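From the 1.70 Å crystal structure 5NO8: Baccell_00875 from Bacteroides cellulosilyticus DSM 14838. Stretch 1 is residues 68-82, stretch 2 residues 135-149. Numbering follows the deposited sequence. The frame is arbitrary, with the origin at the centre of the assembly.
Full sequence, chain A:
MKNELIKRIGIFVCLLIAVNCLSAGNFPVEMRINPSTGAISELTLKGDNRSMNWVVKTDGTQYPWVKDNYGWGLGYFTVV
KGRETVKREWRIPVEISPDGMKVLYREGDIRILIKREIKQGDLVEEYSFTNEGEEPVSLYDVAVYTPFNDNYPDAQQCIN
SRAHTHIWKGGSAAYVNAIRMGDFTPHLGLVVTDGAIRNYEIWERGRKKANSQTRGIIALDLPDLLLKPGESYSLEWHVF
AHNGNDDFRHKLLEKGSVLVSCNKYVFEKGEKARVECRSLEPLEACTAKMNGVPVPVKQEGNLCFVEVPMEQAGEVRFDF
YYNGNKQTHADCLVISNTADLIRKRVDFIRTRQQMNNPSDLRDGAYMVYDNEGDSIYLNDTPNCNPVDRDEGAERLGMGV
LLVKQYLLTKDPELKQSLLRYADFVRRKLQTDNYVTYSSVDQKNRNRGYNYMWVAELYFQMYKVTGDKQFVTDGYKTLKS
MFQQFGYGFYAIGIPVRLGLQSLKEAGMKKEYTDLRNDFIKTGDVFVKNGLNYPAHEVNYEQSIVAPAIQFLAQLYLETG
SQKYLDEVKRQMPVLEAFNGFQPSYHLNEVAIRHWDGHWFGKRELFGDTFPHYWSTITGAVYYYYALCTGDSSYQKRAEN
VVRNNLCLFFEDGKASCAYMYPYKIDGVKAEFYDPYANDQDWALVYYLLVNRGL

Stretch 1 68-82: DNYGWGLGYFTVVKG
Stretch 2, residues 135-149: EPVSLYDVAVYTPFN

What forms the apolar centre of the contact? Tyr145 does, with its CA-to-CB bond directed toward stretch 1 and chi1 m (chi2 -63°); of the 1199 Å² buried between the stretches, both sides summed, it has the largest share, 160 Å². The edge of the Tyr70 ring (chi1 m, chi2 -60°) meets its face, with planes at 79°, centroids 5.0 Å apart and Tyr70 CD1 3.4 Å from Tyr145 CE1. Tyr76 (chi1 p, chi2 84°) lies obliquely to it, Tyr76 CD2 being 3.6 Å from Tyr145 CZ, and packs on the small Ala143, with Tyr76 CZ 3.4 Å from Ala143 CB. Beyond them Trp72 (t, chi2 -67°) takes Thr146 over one face, Thr146 CB lying 4.1 Å from the centroid of the six-membered ring. Trp72 turns its edge to the face of Phe148 (m, chi2 -84°; planes at 79°, centroids of the Trp72 six-membered ring and the Phe148 ring 5.2 Å apart), with Trp72 CH2 3.6 Å from Phe148 CZ, while Trp72 CB sits 3.7 Å from Pro147 CD. Leu139 (m, t) packs against Val79 (p) and Phe77 (p, chi2 81°), with Leu139 CD2 3.6 Å from Val79 CB and 3.8 Å from Phe77 CD1.

How do the backbones pair? Strand 75-81 runs antiparallel to the segment around 142-145, at 170°, and less squarely to the segment around 137-140, at 143°; stretch 2 turns a corner at Asp141 (phi/psi 49/56). Gly75 faces Val144 and Tyr76 Ala143; a bulge then shifts the register by one, so Thr78 faces Tyr140, Val79 Leu139 and Val80 Ser138. Paired hydrogen bonds run from Tyr76 N to Ala143 O (3.1 Å) and Ala143 N to Tyr76 O (3.0 Å), from Thr78 N to Tyr140 O and Tyr140 N to Thr78 O (both 2.8 Å), and from Val80 N to Ser138 O (2.8 Å) and Ser138 N to Val80 O (3.0 Å).

Why are there glycines where the strand begins? A type II turn from Gly71 to Leu74 leads into it, and Gly73 at phi/psi 99/-15 would jam a CB against the preceding carbonyl. Gly73 N donates to Tyr145 O (3.1 Å), and Tyr145 N to Leu74 O (2.8 Å). At Gly75, extended at -179/-163, a CB would clash with Ala143 O, 3.2 Å from Gly75 CA.

What happens toward the polar edge? Waters complete the join: one accepts from Asn69 ND2 (p; 3.0 Å) and lies 2.6 Å from Tyr145 OH; another lies 2.8 Å from Thr78 OG1 and donates to Asp141 O (2.8 Å); a third lies 2.8 Å from Ser138 OG and donates to Val80 O (2.8 Å). Alongside Thr78 (m) and Ser138 (m), Val80 (t) places CG2 3.7 Å from CD2 of Tyr140 (m, chi2 -87°), at that ring's edge. These four side chains share one sheet face with Tyr76 and Ala143; Val79, Leu139 and Val144 take the other.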

ATOM      1  N   ASP A  68       5.617  26.468  -8.158  1.00 18.72           N
ATOM      2  CA  ASP A  68       6.327  26.103  -9.372  1.00 19.82           C
ATOM      3  C   ASP A  68       7.709  25.448  -9.190  1.00 17.74           C
ATOM      4  O   ASP A  68       8.252  24.925 -10.134  1.00 18.02           O
ATOM      5  CB  ASP A  68       6.358  27.279 -10.352  1.00 21.65           C
ATOM      6  CG  ASP A  68       7.338  28.380  -9.952  1.00 24.45           C
ATOM      7  OD1 ASP A  68       8.109  28.255  -8.955  1.00 25.27           O
ATOM      8  OD2 ASP A  68       7.333  29.398 -10.683  1.00 25.91           O
ATOM      9  N   ASN A  69       8.247  25.426  -7.979  1.00 17.98           N
ATOM     10  CA  ASN A  69       9.499  24.693  -7.723  1.00 16.43           C
ATOM     11  C   ASN A  69       9.356  23.171  -7.872  1.00 16.19           C
ATOM     12  O   ASN A  69      10.378  22.490  -8.089  1.00 15.69           O
ATOM     13  CB  ASN A  69      10.029  25.012  -6.340  1.00 17.84           C
ATOM     14  CG  ASN A  69       9.165  24.442  -5.255  1.00 19.03           C
ATOM     15  OD1 ASN A  69       8.084  24.957  -5.002  1.00 19.56           O
ATOM     16  ND2 ASN A  69       9.612  23.334  -4.639  1.00 18.93           N
ATOM     17  N   TYR A  70       8.106  22.673  -7.783  1.00 14.56           N
ATOM     18  CA  TYR A  70       7.783  21.242  -7.912  1.00 15.50           C
ATOM     19  C   TYR A  70       7.398  20.777  -9.308  1.00 14.89           C
ATOM     20  O   TYR A  70       6.980  19.623  -9.501  1.00 15.21           O
ATOM     21  CB  TYR A  70       6.649  20.875  -6.950  1.00 14.83           C
ATOM     22  CG  TYR A  70       7.046  20.876  -5.506  1.00 15.36           C
ATOM     23  CD1 TYR A  70       8.056  20.017  -5.050  1.00 15.43           C
ATOM     24  CD2 TYR A  70       6.395  21.661  -4.578  1.00 15.75           C
ATOM     25  CE1 TYR A  70       8.423  19.991  -3.723  1.00 14.98           C
ATOM     26  CE2 TYR A  70       6.755  21.637  -3.227  1.00 15.77           C
ATOM     27  CZ  TYR A  70       7.759  20.782  -2.815  1.00 15.16           C
ATOM     28  OH  TYR A  70       8.105  20.726  -1.509  1.00 16.45           O
ATOM     29  N   GLY A  71       7.547  21.646 -10.298  1.00 15.47           N
ATOM     30  CA  GLY A  71       7.271  21.271 -11.675  1.00 14.51           C
ATOM     31  C   GLY A  71       8.043  20.041 -12.139  1.00 14.13           C
ATOM     32  O   GLY A  71       9.203  19.861 -11.794  1.00 15.27           O
ATOM     33  N   TRP A  72       7.382  19.217 -12.932  1.00 14.11           N
ATOM     34  CA  TRP A  72       7.995  18.026 -13.535  1.00 14.07           C
ATOM     35  C   TRP A  72       9.267  18.405 -14.264  1.00 14.20           C
ATOM     36  O   TRP A  72       9.272  19.292 -15.157  1.00 15.52           O
ATOM     37  CB  TRP A  72       7.017  17.385 -14.520  1.00 14.14           C
ATOM     38  CG  TRP A  72       7.541  16.210 -15.231  1.00 14.88           C
ATOM     39  CD1 TRP A  72       8.545  16.195 -16.151  1.00 15.36           C
ATOM     40  CD2 TRP A  72       7.077  14.874 -15.130  1.00 16.12           C
ATOM     41  NE1 TRP A  72       8.745  14.933 -16.622  1.00 16.46           N
ATOM     42  CE2 TRP A  72       7.838  14.103 -16.026  1.00 16.08           C
ATOM     43  CE3 TRP A  72       6.072  14.247 -14.388  1.00 16.45           C
ATOM     44  CZ2 TRP A  72       7.675  12.727 -16.151  1.00 16.52           C
ATOM     45  CZ3 TRP A  72       5.892  12.880 -14.543  1.00 16.89           C
ATOM     46  CH2 TRP A  72       6.690  12.139 -15.401  1.00 16.74           C
ATOM     47  N   GLY A  73      10.369  17.748 -13.921  1.00 12.86           N
ATOM     48  CA  GLY A  73      11.625  18.025 -14.604  1.00 13.70           C
ATOM     49  C   GLY A  73      12.557  18.950 -13.860  1.00 13.56           C
ATOM     50  O   GLY A  73      13.752  19.035 -14.205  1.00 15.52           O
ATOM     51  N   LEU A  74      12.040  19.649 -12.853  1.00 12.89           N
ATOM     52  CA  LEU A  74      12.854  20.348 -11.906  1.00 12.30           C
ATOM     53  C   LEU A  74      13.380  19.338 -10.896  1.00 12.36           C
ATOM     54  O   LEU A  74      12.997  18.166 -10.915  1.00 12.70           O
ATOM     55  CB  LEU A  74      12.111  21.489 -11.236  1.00 12.55           C
ATOM     56  CG  LEU A  74      11.516  22.507 -12.225  1.00 13.36           C
ATOM     57  CD1 LEU A  74      10.865  23.612 -11.417  1.00 14.12           C
ATOM     58  CD2 LEU A  74      12.543  23.034 -13.224  1.00 13.95           C
ATOM     59  N   GLY A  75      14.309  19.765 -10.069  1.00 11.66           N
ATOM     60  CA  GLY A  75      14.908  18.811  -9.125  1.00 12.12           C
ATOM     61  C   GLY A  75      15.928  19.449  -8.242  1.00 12.42           C
ATOM     62  O   GLY A  75      15.972  20.676  -8.105  1.00 12.17           O
ATOM     63  N   TYR A  76      16.746  18.604  -7.631  1.00 12.18           N
ATOM     64  CA  TYR A  76      17.704  19.031  -6.631  1.00 12.25           C
ATOM     65  C   TYR A  76      18.832  18.037  -6.451  1.00 12.43           C
ATOM     66  O   TYR A  76      18.759  16.901  -6.893  1.00 12.30           O
ATOM     67  CB  TYR A  76      16.982  19.276  -5.280  1.00 12.07           C
ATOM     68  CG  TYR A  76      16.187  18.083  -4.789  1.00 12.53           C
ATOM     69  CD1 TYR A  76      16.799  17.064  -4.082  1.00 12.68           C
ATOM     70  CD2 TYR A  76      14.816  17.974  -5.040  1.00 13.00           C
ATOM     71  CE1 TYR A  76      16.066  15.975  -3.639  1.00 12.60           C
ATOM     72  CE2 TYR A  76      14.073  16.870  -4.620  1.00 12.85           C
ATOM     73  CZ  TYR A  76      14.712  15.883  -3.899  1.00 13.19           C
ATOM     74  OH  TYR A  76      14.000  14.803  -3.469  1.00 12.90           O
ATOM     75  N   PHE A  77      19.896  18.495  -5.806  1.00 12.09           N
ATOM     76  CA  PHE A  77      21.021  17.641  -5.472  1.00 12.97           C
ATOM     77  C   PHE A  77      21.817  18.336  -4.399  1.00 12.34           C
ATOM     78  O   PHE A  77      21.741  19.568  -4.232  1.00 11.31           O
ATOM     79  CB  PHE A  77      21.902  17.349  -6.699  1.00 14.36           C
ATOM     80  CG  PHE A  77      22.439  18.588  -7.360  1.00 16.48           C
ATOM     81  CD1 PHE A  77      23.547  19.232  -6.847  1.00 17.88           C
ATOM     82  CD2 PHE A  77      21.811  19.136  -8.465  1.00 20.22           C
ATOM     83  CE1 PHE A  77      24.045  20.392  -7.438  1.00 19.78           C
ATOM     84  CE2 PHE A  77      22.315  20.291  -9.053  1.00 20.42           C
ATOM     85  CZ  PHE A  77      23.420  20.913  -8.535  1.00 19.58           C
ATOM     86  N   THR A  78      22.569  17.546  -3.660  1.00 11.32           N
ATOM     87  CA  THR A  78      23.519  18.066  -2.704  1.00 11.81           C
ATOM     88  C   THR A  78      24.903  17.862  -3.261  1.00 11.66           C
ATOM     89  O   THR A  78      25.320  16.725  -3.464  1.00 11.79           O
ATOM     90  CB  THR A  78      23.342  17.382  -1.347  1.00 12.45           C
ATOM     91  OG1 THR A  78      22.026  17.663  -0.859  1.00 12.64           O
ATOM     92  CG2 THR A  78      24.386  17.863  -0.345  1.00 12.88           C
ATOM     93  N   VAL A  79      25.650  18.942  -3.438  1.00 11.84           N
ATOM     94  CA  VAL A  79      26.972  18.874  -4.019  1.00 12.46           C
ATOM     95  C   VAL A  79      28.011  19.009  -2.910  1.00 12.70           C
ATOM     96  O   VAL A  79      27.930  19.879  -2.039  1.00 11.93           O
ATOM     97  CB  VAL A  79      27.188  19.848  -5.198  1.00 14.41           C
ATOM     98  CG1 VAL A  79      26.903  21.260  -4.838  1.00 15.87           C
ATOM     99  CG2 VAL A  79      28.601  19.724  -5.749  1.00 14.85           C
ATOM    100  N   VAL A  80      28.963  18.103  -2.950  1.00 11.79           N
ATOM    101  CA  VAL A  80      30.004  18.027  -1.949  1.00 12.44           C
ATOM    102  C   VAL A  80      31.375  18.068  -2.595  1.00 13.27           C
ATOM    103  O   VAL A  80      31.679  17.284  -3.503  1.00 13.18           O
ATOM    104  CB  VAL A  80      29.872  16.718  -1.151  1.00 12.43           C
ATOM    105  CG1 VAL A  80      31.036  16.577  -0.175  1.00 12.22           C
ATOM    106  CG2 VAL A  80      28.551  16.690  -0.402  1.00 12.08           C
ATOM    107  N   LYS A  81      32.214  18.993  -2.118  1.00 14.63           N
ATOM    108  CA  LYS A  81      33.594  19.153  -2.545  1.00 16.30           C
ATOM    109  C   LYS A  81      34.373  19.337  -1.275  1.00 15.05           C
ATOM    110  O   LYS A  81      34.336  20.417  -0.676  1.00 14.82           O
ATOM    111  CB  LYS A  81      33.781  20.406  -3.413  1.00 19.65           C
ATOM    112  CG  LYS A  81      33.198  20.337  -4.798  1.00 23.92           C
ATOM    113  CD  LYS A  81      33.738  21.462  -5.692  1.00 28.24           C
ATOM    114  CE  LYS A  81      33.427  22.842  -5.162  1.00 30.85           C
ATOM    115  NZ  LYS A  81      33.519  23.884  -6.235  1.00 30.25           N
ATOM    116  N   GLY A  82      35.020  18.281  -0.815  1.00 13.56           N
ATOM    117  CA  GLY A  82      35.670  18.312   0.506  1.00 13.92           C
ATOM    118  C   GLY A  82      34.663  18.648   1.599  1.00 13.34           C
ATOM    119  O   GLY A  82      33.553  18.094   1.630  1.00 13.03           O
ATOM    120  N   GLU A 135      37.326  20.799 -10.039  1.00 21.27           N
ATOM    121  CA  GLU A 135      37.598  19.684  -9.126  1.00 19.83           C
ATOM    122  C   GLU A 135      36.486  18.639  -9.216  1.00 18.79           C
ATOM    123  O   GLU A 135      35.373  18.965  -9.613  1.00 17.74           O
ATOM    124  CB  GLU A 135      37.695  20.181  -7.660  1.00 20.94           C
ATOM    125  N   PRO A 136      36.795  17.382  -8.847  1.00 18.94           N
ATOM    126  CA  PRO A 136      35.725  16.389  -8.729  1.00 17.90           C
ATOM    127  C   PRO A 136      34.669  16.800  -7.694  1.00 16.72           C
ATOM    128  O   PRO A 136      34.992  17.446  -6.707  1.00 15.91           O
ATOM    129  CB  PRO A 136      36.454  15.099  -8.297  1.00 19.49           C
ATOM    130  CG  PRO A 136      37.914  15.363  -8.538  1.00 21.00           C
ATOM    131  CD  PRO A 136      38.109  16.839  -8.448  1.00 20.12           C
ATOM    132  N   VAL A 137      33.421  16.439  -7.970  1.00 14.83           N
ATOM    133  CA  VAL A 137      32.321  16.659  -7.045  1.00 15.24           C
ATOM    134  C   VAL A 137      31.618  15.332  -6.781  1.00 15.07           C
ATOM    135  O   VAL A 137      31.580  14.446  -7.649  1.00 14.91           O
ATOM    136  CB  VAL A 137      31.293  17.671  -7.585  1.00 16.64           C
ATOM    137  CG1 VAL A 137      31.977  19.012  -7.890  1.00 18.27           C
ATOM    138  CG2 VAL A 137      30.581  17.165  -8.826  1.00 17.41           C
ATOM    139  N   SER A 138      31.058  15.215  -5.577  1.00 14.20           N
ATOM    140  CA  SER A 138      30.143  14.134  -5.235  1.00 14.24           C
ATOM    141  C   SER A 138      28.745  14.730  -5.138  1.00 13.73           C
ATOM    142  O   SER A 138      28.573  15.822  -4.605  1.00 14.51           O
ATOM    143  CB  SER A 138      30.539  13.467  -3.941  1.00 15.14           C
ATOM    144  OG  SER A 138      31.793  12.818  -4.051  1.00 15.47           O
ATOM    145  N   LEU A 139      27.768  14.081  -5.738  1.00 13.25           N
ATOM    146  CA  LEU A 139      26.384  14.533  -5.655  1.00 13.89           C
ATOM    147  C   LEU A 139      25.620  13.498  -4.850  1.00 13.39           C
ATOM    148  O   LEU A 139      25.686  12.310  -5.177  1.00 13.77           O
ATOM    149  CB  LEU A 139      25.739  14.655  -7.047  1.00 15.18           C
ATOM    150  CG  LEU A 139      26.453  15.635  -8.017  1.00 17.00           C
ATOM    151  CD1 LEU A 139      25.704  15.750  -9.337  1.00 18.36           C
ATOM    152  CD2 LEU A 139      26.626  17.002  -7.355  1.00 17.55           C
ATOM    153  N   TYR A 140      24.912  13.947  -3.823  1.00 12.06           N
ATOM    154  CA  TYR A 140      24.095  13.093  -3.015  1.00 12.55           C
ATOM    155  C   TYR A 140      22.648  13.570  -3.086  1.00 13.31           C
ATOM    156  O   TYR A 140      22.380  14.766  -3.289  1.00 12.38           O
ATOM    157  CB  TYR A 140      24.572  13.150  -1.582  1.00 12.67           C
ATOM    158  CG  TYR A 140      25.939  12.610  -1.330  1.00 12.98           C
ATOM    159  CD1 TYR A 140      26.128  11.247  -1.065  1.00 13.86           C
ATOM    160  CD2 TYR A 140      27.062  13.419  -1.358  1.00 12.95           C
ATOM    161  CE1 TYR A 140      27.376  10.749  -0.793  1.00 13.27           C
ATOM    162  CE2 TYR A 140      28.328  12.915  -1.099  1.00 12.78           C
ATOM    163  CZ  TYR A 140      28.468  11.564  -0.828  1.00 14.03           C
ATOM    164  OH  TYR A 140      29.695  11.049  -0.534  1.00 14.39           O
ATOM    165  N   ASP A 141      21.703  12.648  -2.882  1.00 13.16           N
ATOM    166  CA  ASP A 141      20.274  12.991  -2.885  1.00 13.81           C
ATOM    167  C   ASP A 141      19.913  13.814  -4.122  1.00 13.71           C
ATOM    168  O   ASP A 141      19.374  14.925  -4.050  1.00 12.64           O
ATOM    169  CB  ASP A 141      19.894  13.690  -1.577  1.00 14.94           C
ATOM    170  CG  ASP A 141      19.616  12.694  -0.456  1.00 16.74           C
ATOM    171  OD1 ASP A 141      20.210  11.579  -0.509  1.00 18.65           O
ATOM    172  OD2 ASP A 141      18.769  12.990   0.435  1.00 16.40           O
ATOM    173  N   VAL A 142      20.230  13.219  -5.246  1.00 13.56           N
ATOM    174  CA  VAL A 142      19.957  13.780  -6.567  1.00 14.50           C
ATOM    175  C   VAL A 142      18.569  13.264  -6.968  1.00 14.27           C
ATOM    176  O   VAL A 142      18.337  12.060  -6.944  1.00 13.46           O
ATOM    177  CB  VAL A 142      20.976  13.287  -7.615  1.00 15.52           C
ATOM    178  CG1 VAL A 142      20.704  13.945  -8.974  1.00 15.53           C
ATOM    179  CG2 VAL A 142      22.394  13.534  -7.130  1.00 16.26           C
ATOM    180  N   ALA A 143      17.654  14.166  -7.312  1.00 13.14           N
ATOM    181  CA  ALA A 143      16.286  13.745  -7.643  1.00 12.80           C
ATOM    182  C   ALA A 143      15.629  14.667  -8.642  1.00 12.74           C
ATOM    183  O   ALA A 143      15.972  15.831  -8.725  1.00 12.90           O
ATOM    184  CB  ALA A 143      15.430  13.617  -6.386  1.00 12.91           C
ATOM    185  N   VAL A 144      14.718  14.099  -9.440  1.00 12.28           N
ATOM    186  CA  VAL A 144      13.920  14.861 -10.382  1.00 11.79           C
ATOM    187  C   VAL A 144      12.474  14.776  -9.888  1.00 12.20           C
ATOM    188  O   VAL A 144      11.951  13.678  -9.616  1.00 11.98           O
ATOM    189  CB  VAL A 144      14.039  14.300 -11.805  1.00 12.25           C
ATOM    190  CG1 VAL A 144      13.120  15.032 -12.789  1.00 12.86           C
ATOM    191  CG2 VAL A 144      15.469  14.351 -12.285  1.00 12.29           C
ATOM    192  N   TYR A 145      11.801  15.921  -9.789  1.00 11.92           N
ATOM    193  CA  TYR A 145      10.376  15.913  -9.469  1.00 12.74           C
ATOM    194  C   TYR A 145       9.556  15.317 -10.608  1.00 13.25           C
ATOM    195  O   TYR A 145       9.742  15.672 -11.774  1.00 12.01           O
ATOM    196  CB  TYR A 145       9.872  17.322  -9.178  1.00 13.34           C
ATOM    197  CG  TYR A 145      10.461  17.948  -7.973  1.00 13.45           C
ATOM    198  CD1 TYR A 145      10.255  17.400  -6.714  1.00 13.04           C
ATOM    199  CD2 TYR A 145      11.207  19.106  -8.070  1.00 13.54           C
ATOM    200  CE1 TYR A 145      10.788  17.986  -5.574  1.00 13.30           C
ATOM    201  CE2 TYR A 145      11.734  19.706  -6.954  1.00 14.04           C
ATOM    202  CZ  TYR A 145      11.508  19.171  -5.700  1.00 13.59           C
ATOM    203  OH  TYR A 145      12.054  19.798  -4.597  1.00 14.99           O
ATOM    204  N   THR A 146       8.653  14.394 -10.250  1.00 13.56           N
ATOM    205  CA  THR A 146       7.724  13.764 -11.188  1.00 13.63           C
ATOM    206  C   THR A 146       6.366  13.787 -10.486  1.00 14.52           C
ATOM    207  O   THR A 146       5.935  12.777  -9.900  1.00 15.20           O
ATOM    208  CB  THR A 146       8.149  12.334 -11.585  1.00 14.76           C
ATOM    209  OG1 THR A 146       8.234  11.524 -10.408  1.00 15.29           O
ATOM    210  CG2 THR A 146       9.473  12.330 -12.344  1.00 15.63           C
ATOM    211  N   PRO A 147       5.703  14.953 -10.488  1.00 14.56           N
ATOM    212  CA  PRO A 147       4.517  15.152  -9.641  1.00 15.42           C
ATOM    213  C   PRO A 147       3.268  14.524 -10.241  1.00 16.03           C
ATOM    214  O   PRO A 147       2.338  15.221 -10.607  1.00 17.44           O
ATOM    215  CB  PRO A 147       4.421  16.669  -9.520  1.00 16.04           C
ATOM    216  CG  PRO A 147       5.030  17.168 -10.785  1.00 15.70           C
ATOM    217  CD  PRO A 147       6.138  16.209 -11.113  1.00 15.64           C
ATOM    218  N   PHE A 148       3.264  13.196 -10.304  1.00 15.85           N
ATOM    219  CA  PHE A 148       2.101  12.425 -10.799  1.00 16.15           C
ATOM    220  C   PHE A 148       0.870  12.789  -9.967  1.00 15.67           C
ATOM    221  O   PHE A 148       0.964  12.999  -8.738  1.00 15.99           O
ATOM    222  CB  PHE A 148       2.345  10.913 -10.730  1.00 15.31           C
ATOM    223  CG  PHE A 148       3.368  10.404 -11.698  1.00 15.55           C
ATOM    224  CD1 PHE A 148       3.022  10.110 -13.011  1.00 15.86           C
ATOM    225  CD2 PHE A 148       4.679  10.177 -11.281  1.00 15.04           C
ATOM    226  CE1 PHE A 148       3.967   9.623 -13.914  1.00 16.47           C
ATOM    227  CE2 PHE A 148       5.628   9.711 -12.177  1.00 15.30           C
ATOM    228  CZ  PHE A 148       5.276   9.438 -13.486  1.00 16.06           C
ATOM    229  N   ASN A 149      -0.286  12.839 -10.642  1.00 17.27           N
ATOM    230  CA  ASN A 149      -1.535  13.360 -10.063  1.00 17.62           C
ATOM    231  C   ASN A 149      -2.251  12.277  -9.256  1.00 17.49           C
ATOM    232  O   ASN A 149      -3.293  11.761  -9.665  1.00 17.50           O
ATOM    233  CB  ASN A 149      -2.407  13.924 -11.208  1.00 17.40           C
ATOM    234  CG  ASN A 149      -3.419  14.952 -10.748  1.00 17.74           C
ATOM    235  OD1 ASN A 149      -3.405  15.404  -9.616  1.00 17.67           O
ATOM    236  ND2 ASN A 149      -4.316  15.335 -11.669  1.00 19.17           N
TER
HETATM  237  O   HOH W   1      12.405  22.373  -5.096  1.00 20.09           O
HETATM  238  O   HOH W   2      19.728  17.118  -2.343  1.00 12.98           O
HETATM  239  O   HOH W   3      33.289  15.026  -3.374  1.00 24.04           O